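Local coordinates for protein cystathionine gamma-synthase (Xanthomonas oryzae pv. oryzae KACC 10331, PDB 6LD7) that probably makes cystathionine for methionine biosynthesis, as a pyridoxal 5'-phosphate-dependent enzyme of the trans-sulfuration family, at residues P101-V106 / S148-L153; V106-A111 / A133-P138. The protein carries 1 engineered substitution. All coordinates share one frame; numbering follows the deposited sequence.

Interaction 1: residues P101-V106 / S148-L153; sequences PGDTLV and SPKLVL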
ATOM      1  N   PRO C 101      10.102 -35.625 -17.585  1.00 35.87           N
ATOM      2  CA  PRO C 101      11.241 -36.556 -17.588  1.00 37.81           C
ATOM      3  C   PRO C 101      11.430 -37.127 -18.985  1.00 31.06           C
ATOM      4  O   PRO C 101      10.462 -37.337 -19.698  1.00 35.43           O
ATOM      5  CB  PRO C 101      10.860 -37.613 -16.507  1.00 37.61           C
ATOM      6  CG  PRO C 101      10.078 -36.717 -15.548  1.00 38.13           C
ATOM      7  CD  PRO C 101       9.170 -35.940 -16.491  1.00 37.55           C
ATOM      8  N   GLY C 102      12.671 -37.327 -19.350  1.00 36.67           N
ATOM      9  CA  GLY C 102      13.100 -37.723 -20.701  1.00 36.95           C
ATOM     10  C   GLY C 102      13.364 -36.530 -21.621  1.00 40.03           C
ATOM     11  O   GLY C 102      13.970 -36.740 -22.659  1.00 39.88           O
ATOM     12  N   ASP C 103      12.892 -35.322 -21.307  1.00 36.74           N
ATOM     13  CA  ASP C 103      13.165 -34.127 -22.135  1.00 34.29           C
ATOM     14  C   ASP C 103      14.514 -33.580 -21.679  1.00 34.21           C
ATOM     15  O   ASP C 103      14.877 -33.683 -20.519  1.00 31.41           O
ATOM     16  CB  ASP C 103      12.175 -32.983 -21.982  1.00 35.92           C
ATOM     17  CG  ASP C 103      10.817 -33.271 -22.532  1.00 39.16           C
ATOM     18  OD1 ASP C 103      10.741 -34.211 -23.271  1.00 42.15           O
ATOM     19  OD2 ASP C 103       9.833 -32.551 -22.185  1.00 43.06           O
ATOM     20  N   THR C 104      15.148 -32.847 -22.581  1.00 34.37           N
ATOM     21  CA  THR C 104      16.430 -32.191 -22.333  1.00 34.54           C
ATOM     22  C   THR C 104      16.233 -30.694 -22.511  1.00 31.65           C
ATOM     23  O   THR C 104      15.570 -30.255 -23.465  1.00 29.87           O
ATOM     24  CB  THR C 104      17.491 -32.788 -23.292  1.00 36.16           C
ATOM     25  OG1 THR C 104      17.811 -34.124 -22.882  1.00 37.78           O
ATOM     26  CG2 THR C 104      18.776 -32.035 -23.166  1.00 38.50           C
ATOM     27  N   LEU C 105      16.914 -29.961 -21.675  1.00 32.23           N
ATOM     28  CA  LEU C 105      16.957 -28.499 -21.690  1.00 33.00           C
ATOM     29  C   LEU C 105      18.406 -28.090 -21.981  1.00 32.49           C
ATOM     30  O   LEU C 105      19.342 -28.564 -21.293  1.00 30.83           O
ATOM     31  CB  LEU C 105      16.548 -27.974 -20.310  1.00 31.56           C
ATOM     32  CG  LEU C 105      16.867 -26.502 -20.058  1.00 31.54           C
ATOM     33  CD1 LEU C 105      15.912 -25.653 -20.892  1.00 30.55           C
ATOM     34  CD2 LEU C 105      16.713 -26.144 -18.562  1.00 32.82           C
ATOM     35  N   VAL C 106      18.555 -27.163 -22.903  1.00 31.04           N
ATOM     36  CA  VAL C 106      19.871 -26.566 -23.173  1.00 29.92           C
ATOM     37  C   VAL C 106      19.963 -25.232 -22.447  1.00 29.39           C
ATOM     38  O   VAL C 106      19.101 -24.439 -22.602  1.00 26.47           O
ATOM     39  CB  VAL C 106      20.073 -26.377 -24.681  1.00 29.63           C
ATOM     40  CG1 VAL C 106      21.449 -25.826 -24.932  1.00 31.48           C
ATOM     41  CG2 VAL C 106      19.853 -27.676 -25.407  1.00 31.54           C
ATOM     42  N   SER C 148      18.430 -33.390 -29.986  1.00 43.00           N
ATOM     43  CA  SER C 148      16.968 -33.154 -30.056  1.00 41.82           C
ATOM     44  C   SER C 148      16.441 -32.604 -28.738  1.00 42.63           C
ATOM     45  O   SER C 148      15.584 -33.186 -28.145  1.00 38.17           O
ATOM     46  CB  SER C 148      16.238 -34.403 -30.392  1.00 42.99           C
ATOM     47  OG  SER C 148      16.510 -34.734 -31.723  1.00 54.54           O
ATOM     48  N   PRO C 149      16.875 -31.455 -28.216  1.00 39.28           N
ATOM     49  CA  PRO C 149      16.392 -30.983 -26.922  1.00 34.05           C
ATOM     50  C   PRO C 149      14.954 -30.491 -27.038  1.00 32.03           C
ATOM     51  O   PRO C 149      14.492 -30.146 -28.122  1.00 29.71           O
ATOM     52  CB  PRO C 149      17.377 -29.852 -26.570  1.00 36.65           C
ATOM     53  CG  PRO C 149      17.888 -29.369 -27.909  1.00 38.45           C
ATOM     54  CD  PRO C 149      17.842 -30.568 -28.842  1.00 39.95           C
ATOM     55  N   LYS C 150      14.234 -30.413 -25.919  1.00 31.42           N
ATOM     56  CA  LYS C 150      12.858 -29.880 -25.972  1.00 29.75           C
ATOM     57  C   LYS C 150      12.908 -28.355 -25.954  1.00 28.51           C
ATOM     58  O   LYS C 150      12.007 -27.680 -26.507  1.00 28.93           O
ATOM     59  CB  LYS C 150      12.098 -30.391 -24.755  1.00 37.17           C
ATOM     60  CG  LYS C 150      10.657 -29.940 -24.696  1.00 41.45           C
ATOM     61  CD  LYS C 150       9.846 -30.685 -25.702  1.00 44.09           C
ATOM     62  CE  LYS C 150       8.597 -29.907 -25.971  1.00 49.99           C
ATOM     63  NZ  LYS C 150       7.616 -30.382 -25.016  1.00 58.85           N
ATOM     64  N   LEU C 151      13.827 -27.795 -25.189  1.00 26.61           N
ATOM     65  CA  LEU C 151      13.771 -26.351 -24.882  1.00 28.04           C
ATOM     66  C   LEU C 151      15.193 -25.878 -24.851  1.00 25.67           C
ATOM     67  O   LEU C 151      16.009 -26.593 -24.243  1.00 28.73           O
ATOM     68  CB  LEU C 151      13.117 -26.160 -23.480  1.00 28.12           C
ATOM     69  CG  LEU C 151      12.982 -24.729 -22.970  1.00 28.78           C
ATOM     70  CD1 LEU C 151      12.134 -23.946 -23.938  1.00 31.64           C
ATOM     71  CD2 LEU C 151      12.308 -24.738 -21.580  1.00 30.04           C
ATOM     72  N   VAL C 152      15.409 -24.669 -25.343  1.00 27.96           N
ATOM     73  CA  VAL C 152      16.710 -23.962 -25.287  1.00 28.87           C
ATOM     74  C   VAL C 152      16.488 -22.633 -24.627  1.00 26.57           C
ATOM     75  O   VAL C 152      15.618 -21.906 -25.066  1.00 27.07           O
ATOM     76  CB  VAL C 152      17.266 -23.736 -26.704  1.00 28.55           C
ATOM     77  CG1 VAL C 152      18.544 -22.942 -26.636  1.00 29.36           C
ATOM     78  CG2 VAL C 152      17.429 -25.029 -27.422  1.00 30.46           C
ATOM     79  N   LEU C 153      17.285 -22.356 -23.632  1.00 27.06           N
ATOM     80  CA  LEU C 153      17.262 -21.082 -22.899  1.00 28.77           C
ATOM     81  C   LEU C 153      18.379 -20.201 -23.492  1.00 28.97           C
ATOM     82  O   LEU C 153      19.572 -20.653 -23.544  1.00 28.72           O
ATOM     83  CB  LEU C 153      17.451 -21.295 -21.388  1.00 28.13           C
ATOM     84  CG  LEU C 153      17.814 -20.044 -20.576  1.00 31.39           C
ATOM     85  CD1 LEU C 153      16.637 -19.124 -20.494  1.00 31.98           C
ATOM     86  CD2 LEU C 153      18.256 -20.399 -19.153  1.00 33.70           C
TER
HETATM   87  O   HOH W   1      14.432 -33.556 -25.306  1.00 35.75           O

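Interaction 2: residues V106-A111 / A133-P138; sequences VVPHDA and ADLTVP. Engineered in segment 133-138: Val137 (natural residue Asp).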
ATOM      1  N   VAL C 106      18.555 -27.163 -22.903  1.00 31.04           N
ATOM      2  CA  VAL C 106      19.871 -26.566 -23.173  1.00 29.92           C
ATOM      3  C   VAL C 106      19.963 -25.232 -22.447  1.00 29.39           C
ATOM      4  O   VAL C 106      19.101 -24.439 -22.602  1.00 26.47           O
ATOM      5  CB  VAL C 106      20.073 -26.377 -24.681  1.00 29.63           C
ATOM      6  CG1 VAL C 106      21.449 -25.826 -24.932  1.00 31.48           C
ATOM      7  CG2 VAL C 106      19.853 -27.676 -25.407  1.00 31.54           C
ATOM      8  N   VAL C 107      21.043 -25.032 -21.714  1.00 29.85           N
ATOM      9  CA  VAL C 107      21.311 -23.857 -20.847  1.00 31.84           C
ATOM     10  C   VAL C 107      22.627 -23.243 -21.269  1.00 31.34           C
ATOM     11  O   VAL C 107      23.598 -23.964 -21.429  1.00 31.98           O
ATOM     12  CB  VAL C 107      21.418 -24.373 -19.408  1.00 32.74           C
ATOM     13  CG1 VAL C 107      21.797 -23.287 -18.487  1.00 37.89           C
ATOM     14  CG2 VAL C 107      20.076 -24.936 -19.044  1.00 38.29           C
ATOM     15  N   PRO C 108      22.729 -21.907 -21.340  1.00 31.33           N
ATOM     16  CA  PRO C 108      24.001 -21.254 -21.577  1.00 30.79           C
ATOM     17  C   PRO C 108      24.966 -21.552 -20.433  1.00 33.08           C
ATOM     18  O   PRO C 108      24.528 -21.513 -19.324  1.00 30.86           O
ATOM     19  CB  PRO C 108      23.692 -19.753 -21.576  1.00 31.35           C
ATOM     20  CG  PRO C 108      22.211 -19.719 -21.863  1.00 32.39           C
ATOM     21  CD  PRO C 108      21.621 -20.962 -21.199  1.00 31.56           C
ATOM     22  N   HIS C 109      26.238 -21.745 -20.756  1.00 31.57           N
ATOM     23  CA  HIS C 109      27.344 -21.935 -19.801  1.00 34.13           C
ATOM     24  C   HIS C 109      27.361 -20.778 -18.800  1.00 35.95           C
ATOM     25  O   HIS C 109      27.702 -20.983 -17.683  1.00 38.14           O
ATOM     26  CB  HIS C 109      28.601 -22.200 -20.634  1.00 38.41           C
ATOM     27  CG  HIS C 109      29.196 -20.964 -21.250  1.00 42.55           C
ATOM     28  ND1 HIS C 109      28.510 -20.136 -22.196  1.00 45.63           N
ATOM     29  CD2 HIS C 109      30.346 -20.323 -20.968  1.00 45.05           C
ATOM     30  CE1 HIS C 109      29.250 -19.082 -22.461  1.00 45.86           C
ATOM     31  NE2 HIS C 109      30.359 -19.166 -21.709  1.00 42.28           N
ATOM     32  N   ASP C 110      27.017 -19.557 -19.160  1.00 34.80           N
ATOM     33  CA  ASP C 110      27.216 -18.411 -18.239  1.00 35.54           C
ATOM     34  C   ASP C 110      25.836 -17.885 -17.762  1.00 38.11           C
ATOM     35  O   ASP C 110      25.718 -16.721 -17.447  1.00 35.06           O
ATOM     36  CB  ASP C 110      28.054 -17.357 -18.977  1.00 36.06           C
ATOM     37  CG  ASP C 110      27.460 -16.846 -20.291  1.00 36.73           C
ATOM     38  OD1 ASP C 110      26.417 -17.354 -20.702  1.00 34.20           O
ATOM     39  OD2 ASP C 110      28.077 -15.906 -20.916  1.00 38.66           O
ATOM     40  N   ALA C 111      24.769 -18.671 -17.824  1.00 37.26           N
ATOM     41  CA  ALA C 111      23.428 -18.186 -17.374  1.00 41.74           C
ATOM     42  C   ALA C 111      23.486 -17.718 -15.890  1.00 35.11           C
ATOM     43  O   ALA C 111      24.295 -18.223 -15.141  1.00 33.05           O
ATOM     44  CB  ALA C 111      22.392 -19.295 -17.532  1.00 41.76           C
ATOM     45  N   ALA C 133      25.921 -25.372 -22.995  1.00 36.24           N
ATOM     46  CA  ALA C 133      26.391 -24.964 -24.335  1.00 35.58           C
ATOM     47  C   ALA C 133      26.823 -23.519 -24.257  1.00 33.90           C
ATOM     48  O   ALA C 133      26.259 -22.733 -23.467  1.00 32.72           O
ATOM     49  CB  ALA C 133      25.334 -25.132 -25.379  1.00 35.98           C
ATOM     50  N   ASP C 134      27.818 -23.185 -25.043  1.00 32.24           N
ATOM     51  CA  ASP C 134      28.181 -21.775 -25.320  1.00 31.03           C
ATOM     52  C   ASP C 134      27.429 -21.411 -26.591  1.00 32.10           C
ATOM     53  O   ASP C 134      27.857 -21.820 -27.699  1.00 30.25           O
ATOM     54  CB  ASP C 134      29.699 -21.594 -25.387  1.00 33.22           C
ATOM     55  CG  ASP C 134      30.082 -20.133 -25.586  1.00 36.47           C
ATOM     56  OD1 ASP C 134      29.174 -19.300 -26.057  1.00 32.71           O
ATOM     57  OD2 ASP C 134      31.262 -19.841 -25.293  1.00 33.60           O
ATOM     58  N   LEU C 135      26.312 -20.708 -26.456  1.00 29.93           N
ATOM     59  CA  LEU C 135      25.459 -20.356 -27.596  1.00 32.43           C
ATOM     60  C   LEU C 135      26.139 -19.350 -28.546  1.00 31.50           C
ATOM     61  O   LEU C 135      25.538 -19.045 -29.607  1.00 31.73           O
ATOM     62  CB  LEU C 135      24.112 -19.851 -27.051  1.00 33.17           C
ATOM     63  CG  LEU C 135      23.306 -20.828 -26.195  1.00 35.72           C
ATOM     64  CD1 LEU C 135      21.933 -20.247 -25.959  1.00 39.29           C
ATOM     65  CD2 LEU C 135      23.157 -22.186 -26.844  1.00 39.44           C
ATOM     66  N   THR C 136      27.273 -18.741 -28.195  1.00 32.80           N
ATOM     67  CA  THR C 136      28.050 -17.888 -29.140  1.00 32.45           C
ATOM     68  C   THR C 136      29.035 -18.757 -29.950  1.00 33.85           C
ATOM     69  O   THR C 136      29.700 -18.237 -30.746  1.00 32.39           O
ATOM     70  CB  THR C 136      28.865 -16.831 -28.399  1.00 33.73           C
ATOM     71  OG1 THR C 136      29.888 -17.445 -27.580  1.00 32.61           O
ATOM     72  CG2 THR C 136      27.996 -15.973 -27.513  1.00 34.02           C
ATOM     73  N   VAL C 137      29.146 -20.060 -29.696  1.00 33.03           N
ATOM     74  CA  VAL C 137      30.032 -20.986 -30.450  1.00 32.43           C
ATOM     75  C   VAL C 137      29.186 -21.908 -31.307  1.00 33.75           C
ATOM     76  O   VAL C 137      28.513 -22.811 -30.827  1.00 33.03           O
ATOM     77  CB  VAL C 137      30.954 -21.794 -29.523  1.00 32.38           C
ATOM     78  CG1 VAL C 137      31.843 -22.739 -30.332  1.00 33.80           C
ATOM     79  CG2 VAL C 137      31.747 -20.886 -28.631  1.00 32.74           C
ATOM     80  N   PRO C 138      29.248 -21.795 -32.649  1.00 34.79           N
ATOM     81  CA  PRO C 138      28.347 -22.598 -33.479  1.00 32.88           C
ATOM     82  C   PRO C 138      28.428 -24.093 -33.186  1.00 35.16           C
ATOM     83  O   PRO C 138      27.412 -24.726 -33.213  1.00 36.51           O
ATOM     84  CB  PRO C 138      28.724 -22.202 -34.931  1.00 34.23           C
ATOM     85  CG  PRO C 138      29.203 -20.717 -34.731  1.00 34.24           C
ATOM     86  CD  PRO C 138      29.925 -20.714 -33.391  1.00 35.13           C
TER
HETATM   87  O   HOH W   2      26.116 -19.078 -23.943  1.00 41.92           O

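Interaction 1: residues P101-V106 / S148-L153
Val106 and Pro149 make the tightest carbon contact here. The CG2 methyl of Val106 sits against CB and CG of the proline ring, 3.5 Å from Pro149 CB. CG2 is the branch beside the backbone N, anti to the carbonyl carbon, and this turns it back toward the start of the other segment. Val152 fills the next place on the same face of the sheet: its CG2 lies 4.0 Å from Val106 CB. The Val106 CG2 methyl is a bump that lies in the hollow between the Pro149 ring and the Val152 CG2 methyl.

The other face carries Leu105 and Leu151. They lie side by side and point the same way. One methyl does the touching: Leu105 CD1 rests on the branch point of its neighbour, 3.7 Å from Leu151 CG, with CB and CD2 of Leu151 close by. Leu95, Val94 and Val98 of helix 87-98 cover this face.

At the start of the strand pair, Asp103 and Lys150 also run alongside each other. Asp103 OD2 meets the aliphatic part of the lysine, 3.7 Å from Lys150 CG. At 4.2 Å, Asp103 OD2 and Lys150 NZ are too far apart to pair as ions. OD2 is hydrogen-bonded to the backbone N of Gln100, and NZ makes a weak hydrogen bond to Val98 O.

The backbones set this register. Thr104 O takes the N-H of Lys150 at 2.8 Å and, weakly, that of Leu151. Val106 N then gives to Leu151 O, and Leu153 N to Val106 O at 2.9 Å, with a nearly straight N-H...O angle of 173°. A water bridges Thr104 N and Ser148 O. These are neighbouring parallel strands in the central sheet of the large PLP-binding domain of fold-type I enzymes.

Interaction 2: residues V106-A111 / A133-P138
At the C-terminal ends of two neighbouring parallel strands, 104-108 and the outermost strand 129-133, the chain passes into loops; Pro108 and Ala133 form the last parallel bridge. Ala133 grips its neighbour with both backbone groups. Its N gives to Val107 O at 3.1 Å, and its O accepts from His109 N at 2.9 Å. The His109 donor stands 35° out of the plane of that carbonyl.

Val106 CG1 meets Ala133 CB at 4.0 Å. Pro108 CG touches Leu135 CD1, and Leu141 of helix 138-145 also packs on Leu135.

Beyond the bridge, the His109 ring and the Asp134 carboxylate are stacked, their planes 22° apart. With His109 CG between the backbone N and the carbonyl carbon (chi1 77°), the ring runs alongside the Asp134 side chain, both pointing the same way. Asp134 CB lies over the ring face near its rim, a CH-pi contact, and Asp110 CB covers the opposite face. A water in the ring plane joins His109 ND1 to Leu135 N.

Asp134 also forms an Asx turn. Its OD1 accepts from Thr136 N at 2.9 Å and from Thr136 OG1, both reaching it from the same face of the carboxylate plane.

Overall arrangement
Coming from the N terminus, past helix 87-98, the chain enters strand 104-108, which serves both contacts: its start in interaction 1 and its end in interaction 2. Helix 113-124 carries it back, strand 129-133 runs parallel to the first, and at its end and in the loop beyond, interaction 2 closes the shorter loop, a beta-alpha-beta unit. Helix 138-145 follows, and strand 151-155 closes the longer loop of interaction 1, which encloses the shorter. Strand 104-108 therefore lies between the two later strands, with 129-133 outermost within this chain. The two contacts share Val106, and their centres are about 13 Å apart. They also touch: Leu153 O of interaction 1 packs on Pro108 and Leu135 of interaction 2.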